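Local coordinates for endo-1,4-beta-mannanase (Eisenia fetida, PDB 5Y6T), which probably hydrolyses internal beta-1,4 linkages of mannan chains, as a glycoside hydrolase family 5 (GH5) enzyme, at residues W162-E167 and S206-Q211; I223-S228 and I260-M265. One frame throughout, in Å; residues are numbered along the deposited sequence. Where two conformers were deposited one is given.

Contact 1: residues W162-E167 and S206-Q211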
loop_
_atom_site.group_PDB
_atom_site.type_symbol
_atom_site.label_atom_id
_atom_site.label_comp_id
_atom_site.label_asym_id
_atom_site.label_seq_id
_atom_site.Cartn_x
_atom_site.Cartn_y
_atom_site.Cartn_z
ATOM N N TRP A 162 -2.932 6.366 -2.947
ATOM C CA TRP A 162 -1.787 5.811 -3.680
ATOM C C TRP A 162 -0.760 5.309 -2.669
ATOM O O TRP A 162 -0.672 5.804 -1.549
ATOM C CB TRP A 162 -1.125 6.878 -4.536
ATOM C CG TRP A 162 -1.946 7.405 -5.676
ATOM C CD1 TRP A 162 -2.800 8.467 -5.619
ATOM C CD2 TRP A 162 -2.081 6.848 -6.980
ATOM N NE1 TRP A 162 -3.423 8.664 -6.793
ATOM C CE2 TRP A 162 -2.979 7.701 -7.694
ATOM C CE3 TRP A 162 -1.462 5.776 -7.656
ATOM C CZ2 TRP A 162 -3.401 7.419 -9.009
ATOM C CZ3 TRP A 162 -1.826 5.543 -8.967
ATOM C CH2 TRP A 162 -2.743 6.393 -9.650
ATOM N N GLU A 163 0.112 4.408 -3.130
ATOM C CA GLU A 163 1.183 3.834 -2.361
ATOM C C GLU A 163 2.368 3.652 -3.269
ATOM O O GLU A 163 2.271 3.036 -4.312
ATOM C CB GLU A 163 0.799 2.465 -1.750
ATOM C CG GLU A 163 1.860 1.808 -0.944
ATOM C CD GLU A 163 1.421 0.540 -0.253
ATOM O OE1 GLU A 163 0.190 0.329 -0.082
ATOM O OE2 GLU A 163 2.287 -0.245 0.116
ATOM N N VAL A 164 3.498 4.280 -2.928
ATOM C CA VAL A 164 4.602 4.204 -3.844
ATOM C C VAL A 164 5.157 2.816 -4.024
ATOM O O VAL A 164 5.512 2.479 -5.138
ATOM C CB VAL A 164 5.722 5.270 -3.530
ATOM C CG1 VAL A 164 6.974 5.048 -4.381
ATOM C CG2 VAL A 164 5.140 6.667 -3.756
ATOM N N MET A 165 5.410 2.141 -2.912
ATOM C CA MET A 165 6.119 0.875 -2.940
ATOM C C MET A 165 5.680 -0.108 -1.894
ATOM O O MET A 165 5.668 0.205 -0.707
ATOM C CB MET A 165 7.610 1.102 -2.843
ATOM C CG MET A 165 8.384 -0.192 -3.020
ATOM S SD MET A 165 10.158 -0.019 -2.735
ATOM C CE MET A 165 10.689 1.037 -4.100
ATOM N N ASN A 166 5.292 -1.309 -2.318
ATOM C CA ASN A 166 5.081 -2.386 -1.375
ATOM C C ASN A 166 6.371 -2.881 -0.746
ATOM O O ASN A 166 7.261 -3.252 -1.478
ATOM C CB ASN A 166 4.439 -3.548 -2.092
ATOM C CG ASN A 166 4.277 -4.738 -1.179
ATOM O OD1 ASN A 166 3.506 -4.676 -0.219
ATOM N ND2 ASN A 166 4.997 -5.839 -1.489
ATOM N N GLU A 167 6.438 -2.932 0.587
ATOM C CA GLU A 167 7.584 -3.561 1.300
ATOM C C GLU A 167 8.958 -3.153 0.738
ATOM O O GLU A 167 9.721 -3.976 0.284
ATOM C CB GLU A 167 7.407 -5.074 1.280
ATOM C CG GLU A 167 6.126 -5.485 2.008
ATOM C CD GLU A 167 5.937 -6.982 2.193
ATOM O OE1 GLU A 167 6.765 -7.777 1.616
ATOM O OE2 GLU A 167 4.999 -7.346 2.934
ATOM N N SER A 206 14.402 8.314 -0.549
ATOM C CA SER A 206 14.393 9.398 -1.559
ATOM C C SER A 206 13.371 9.124 -2.666
ATOM O O SER A 206 12.607 9.991 -3.029
ATOM C CB SER A 206 15.826 9.602 -2.087
ATOM O OG SER A 206 15.834 10.690 -3.011
ATOM N N PHE A 207 13.373 7.879 -3.177
ATOM C CA PHE A 207 12.467 7.398 -4.254
ATOM C C PHE A 207 11.013 7.608 -3.804
ATOM O O PHE A 207 10.209 8.146 -4.542
ATOM C CB PHE A 207 12.825 5.921 -4.564
ATOM C CG PHE A 207 12.039 5.261 -5.676
ATOM C CD1 PHE A 207 12.338 5.525 -7.010
ATOM C CD2 PHE A 207 11.128 4.290 -5.397
ATOM C CE1 PHE A 207 11.728 4.824 -8.015
ATOM C CE2 PHE A 207 10.515 3.552 -6.407
ATOM C CZ PHE A 207 10.788 3.880 -7.729
ATOM N N ILE A 208 10.752 7.241 -2.565
ATOM C CA ILE A 208 9.457 7.377 -1.992
ATOM C C ILE A 208 9.069 8.853 -1.805
ATOM O O ILE A 208 7.912 9.259 -2.114
ATOM C CB ILE A 208 9.316 6.555 -0.672
ATOM C CG1 ILE A 208 9.402 5.044 -1.023
ATOM C CG2 ILE A 208 8.013 6.862 0.040
ATOM C CD1 ILE A 208 9.850 4.219 0.147
ATOM N N ASN A 209 9.937 9.609 -1.174
ATOM C CA ASN A 209 9.688 11.006 -0.894
ATOM C C ASN A 209 9.344 11.768 -2.178
ATOM O O ASN A 209 8.367 12.516 -2.226
ATOM C CB ASN A 209 10.943 11.613 -0.245
ATOM C CG ASN A 209 10.850 13.155 -0.087
ATOM O OD1 ASN A 209 11.661 13.875 -0.660
ATOM N ND2 ASN A 209 9.875 13.639 0.705
ATOM N N LYS A 210 10.147 11.583 -3.224
ATOM C CA LYS A 210 9.960 12.348 -4.471
ATOM C C LYS A 210 8.668 12.009 -5.154
ATOM O O LYS A 210 7.969 12.904 -5.658
ATOM C CB LYS A 210 11.173 12.269 -5.418
ATOM C CG LYS A 210 12.454 12.832 -4.804
ATOM C CD LYS A 210 13.714 12.563 -5.636
ATOM C CE LYS A 210 15.004 13.170 -5.050
ATOM N NZ LYS A 210 15.118 14.640 -5.136
ATOM N N GLN A 211 8.368 10.722 -5.251
ATOM C CA GLN A 211 7.088 10.326 -5.864
ATOM C C GLN A 211 5.867 10.685 -5.045
ATOM O O GLN A 211 4.862 11.128 -5.594
ATOM C CB GLN A 211 7.064 8.855 -6.221
ATOM C CG GLN A 211 8.010 8.537 -7.344
ATOM C CD GLN A 211 8.146 7.053 -7.510
ATOM O OE1 GLN A 211 7.356 6.418 -8.233
ATOM N NE2 GLN A 211 9.107 6.464 -6.810
#

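Contact 2: residues I223-S228 and I260-M265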
loop_
_atom_site.group_PDB
_atom_site.type_symbol
_atom_site.label_atom_id
_atom_site.label_comp_id
_atom_site.label_asym_id
_atom_site.label_seq_id
_atom_site.Cartn_x
_atom_site.Cartn_y
_atom_site.Cartn_z
ATOM N N ILE A 223 -4.723 10.933 -0.350
ATOM C CA ILE A 223 -3.788 10.410 0.639
ATOM C C ILE A 223 -2.793 9.378 0.045
ATOM O O ILE A 223 -3.035 8.741 -0.986
ATOM C CB ILE A 223 -4.517 9.856 1.857
ATOM C CG1 ILE A 223 -4.965 8.518 1.536
ATOM C CG2 ILE A 223 -5.656 10.742 2.307
ATOM C CD1 ILE A 223 -3.966 7.545 2.012
ATOM N N VAL A 224 -1.650 9.253 0.687
ATOM C CA VAL A 224 -0.605 8.332 0.276
ATOM C C VAL A 224 -0.243 7.485 1.505
ATOM O O VAL A 224 -0.264 7.939 2.656
ATOM C CB VAL A 224 0.599 9.087 -0.292
ATOM C CG1 VAL A 224 1.748 8.149 -0.590
ATOM C CG2 VAL A 224 0.146 9.896 -1.517
ATOM N N THR A 225 0.043 6.219 1.239
ATOM C CA THR A 225 0.521 5.314 2.288
ATOM C C THR A 225 1.812 4.617 1.756
ATOM O O THR A 225 2.274 4.875 0.632
ATOM C CB THR A 225 -0.602 4.357 2.763
ATOM O OG1 THR A 225 -0.131 3.580 3.911
ATOM C CG2 THR A 225 -1.163 3.451 1.613
ATOM N N LEU A 226 2.343 3.711 2.582
ATOM C CA LEU A 226 3.562 2.964 2.307
ATOM C C LEU A 226 3.503 1.733 3.217
ATOM O O LEU A 226 3.423 1.844 4.437
ATOM C CB LEU A 226 4.776 3.900 2.667
ATOM C CG LEU A 226 6.169 3.333 2.345
ATOM C CD1 LEU A 226 6.628 2.106 3.084
ATOM C CD2 LEU A 226 6.347 3.143 0.861
ATOM N N GLY A 227 3.442 0.541 2.636
ATOM C CA GLY A 227 3.244 -0.705 3.322
ATOM C C GLY A 227 4.584 -1.357 3.667
ATOM O O GLY A 227 5.227 -1.969 2.803
ATOM N N SER A 228 5.006 -1.316 4.936
ATOM C CA SER A 228 6.232 -2.007 5.328
ATOM C C SER A 228 5.963 -3.515 5.613
ATOM O O SER A 228 4.851 -3.900 5.979
ATOM C CB SER A 228 6.943 -1.413 6.595
ATOM O OG SER A 228 7.533 -0.182 6.239
ATOM N N ILE A 260 3.729 10.883 3.887
ATOM C CA ILE A 260 2.595 9.971 3.772
ATOM C C ILE A 260 1.515 10.334 4.800
ATOM O O ILE A 260 1.776 11.195 5.668
ATOM C CB ILE A 260 3.011 8.524 3.850
ATOM C CG1 ILE A 260 3.467 8.131 5.233
ATOM C CG2 ILE A 260 3.979 8.258 2.775
ATOM C CD1 ILE A 260 3.733 6.649 5.430
ATOM N N ASP A 261 0.318 9.776 4.674
ATOM C CA ASP A 261 -0.785 10.141 5.493
ATOM C C ASP A 261 -1.163 9.112 6.503
ATOM O O ASP A 261 -1.694 9.507 7.560
ATOM C CB ASP A 261 -2.006 10.429 4.626
ATOM C CG ASP A 261 -1.754 11.596 3.709
ATOM O OD1 ASP A 261 -1.808 12.773 4.222
ATOM O OD2 ASP A 261 -1.381 11.366 2.536
ATOM N N PHE A 262 -1.010 7.818 6.152
ATOM C CA PHE A 262 -1.144 6.736 7.140
ATOM C C PHE A 262 -0.056 5.686 6.976
ATOM O O PHE A 262 0.392 5.358 5.861
ATOM C CB PHE A 262 -2.542 6.156 7.269
ATOM C CG PHE A 262 -3.091 5.415 6.048
ATOM C CD1 PHE A 262 -2.817 4.078 5.846
ATOM C CD2 PHE A 262 -3.907 6.053 5.147
ATOM C CE1 PHE A 262 -3.391 3.364 4.818
ATOM C CE2 PHE A 262 -4.455 5.354 4.077
ATOM C CZ PHE A 262 -4.175 4.022 3.907
ATOM N N TYR A 263 0.435 5.268 8.119
ATOM C CA TYR A 263 1.388 4.142 8.223
ATOM C C TYR A 263 0.607 2.822 7.879
ATOM O O TYR A 263 -0.643 2.757 7.894
ATOM C CB TYR A 263 2.008 4.062 9.605
ATOM C CG TYR A 263 2.832 5.273 9.926
ATOM C CD1 TYR A 263 3.988 5.581 9.204
ATOM C CD2 TYR A 263 2.485 6.123 10.935
ATOM C CE1 TYR A 263 4.734 6.694 9.485
ATOM C CE2 TYR A 263 3.251 7.265 11.226
ATOM C CZ TYR A 263 4.381 7.552 10.465
ATOM O OH TYR A 263 5.218 8.616 10.694
ATOM N N GLN A 264 1.392 1.818 7.511
ATOM C CA GLN A 264 0.806 0.559 7.092
ATOM C C GLN A 264 1.816 -0.555 7.397
ATOM O O GLN A 264 2.883 -0.574 6.813
ATOM C CB GLN A 264 0.487 0.619 5.595
ATOM C CG GLN A 264 0.004 -0.702 5.034
ATOM C CD GLN A 264 -0.145 -0.792 3.540
ATOM O OE1 GLN A 264 -0.107 -1.910 2.981
ATOM N NE2 GLN A 264 -0.223 0.315 2.877
ATOM N N MET A 265 1.490 -1.427 8.325
ATOM C CA MET A 265 2.339 -2.517 8.691
ATOM C C MET A 265 1.731 -3.803 8.238
ATOM O O MET A 265 0.576 -4.073 8.500
ATOM C CB MET A 265 2.411 -2.575 10.231
ATOM C CG MET A 265 3.105 -1.353 10.800
ATOM S SD MET A 265 3.090 -1.540 12.557
ATOM C CE MET A 265 4.085 -0.191 13.113
#

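Contact 1: residues W162-E167 and S206-Q211
Val164 and Met165 meet one side of helix 201-218 by van der Waals contact, with no hydrogen bond between the segments. Val164 makes most of the contact. With CG1 anti to the backbone N (chi1 172°), Val164 CG1 lies 3.5 Å from Gln211 NE2 and 4.1 Å from Ile208 CG1. The other methyl, Val164 CG2, rests 3.8 Å from Gln211 CB. Met165 reaches out to Phe207 and crosses it at about a right angle. Its chain is extended until it bends at the last torsion, and Met165 CE comes 3.4 Å from Phe207 CE2.

The polar part lies within the helix. Gln211 NE2 donates to Phe207 O at 3.0 Å, from above the carbonyl plane. Gln211 N bonds the same oxygen from the opposite face. Gln211 NE2 also sits over the centre of the Phe207 ring, with Val164 CG1 beside it. Replacing Gln211 by alanine is likely to open a gap beside Val164 and leave Trp118 NE1 without its Gln211 OE1 partner.

The chain turns a corner at Val164, between strands 159-163 and 165-166. A helix packed on strand ends is consistent with a GH5 (beta/alpha)8 barrel. Strand 112-119 touches Gln211 through Leu117. Helices 126-133 and 135-152 pack on Phe207 through Tyr128 and Leu138.

Contact 2: residues I223-S228 and I260-M265
Two parallel neighbours of the barrel sheet, joined through helix 246-253 as a beta-alpha-beta unit, meet where Thr225 lies against Phe262. Their short axes come within 4.8 Å at an angle of 21°. Thr225 CB stands over one face of the Phe262 ring, offset toward its rim, in a CH-pi contact 3.8 Å from the centroid. Thr225 OG1 lies anti to the backbone N (chi1 -174°) and donates to Phe262 O at 2.7 Å, from above the carbonyl plane. Gln264 NE2 gives the same hydroxyl a weak bond.

Asp261 grips Val224 twice. Val224 N donates to the anti lone pair of Asp261 OD2 at 2.8 Å, and Asp261 N returns a nearly straight bond to Val224 O. Lys216 also pairs with OD2. At the other end, Ser228 N bonds Gln264 O at 2.9 Å. Gln264 CD lies 3.4 Å from Gly227 CA, where a side chain on Gly227 would clash with Gln264 OE1. That oxygen bonds His266, while Gln264 NE2 bonds Glu163. Leu226 N is buried with no partner.

Val224 CG1 and Ile260 CG2 pack at 4.0 Å; helix 201-218 lies against Val224 and Leu226. Strand 159-163 flanks 223-228, and strand 293-297 flanks 262-266.

Contact 1 and contact 2 lie in series along the chain, with centres about 9 Å apart. Helix 201-218 of contact 1 leads into strand 223-228 of contact 2. Strands 159-163, 223-228 and 262-266 stand side by side in one sheet, consistent with the (beta/alpha)8 barrel of GH5 enzymes. The two contacts also touch directly. Glu167 N probably bonds Gly227 O, and Glu163 OE2 probably bonds Gly227 N. Contact 1 sets a helix against the corner and strand at 164-165, while contact 2 sets strand against strand. Asn166 and Glu167 hydrogen-bond a Tris molecule, probably from the crystallisation liquor. This is consistent with a binding pocket at the strand ends, where GH5 enzymes have their active site.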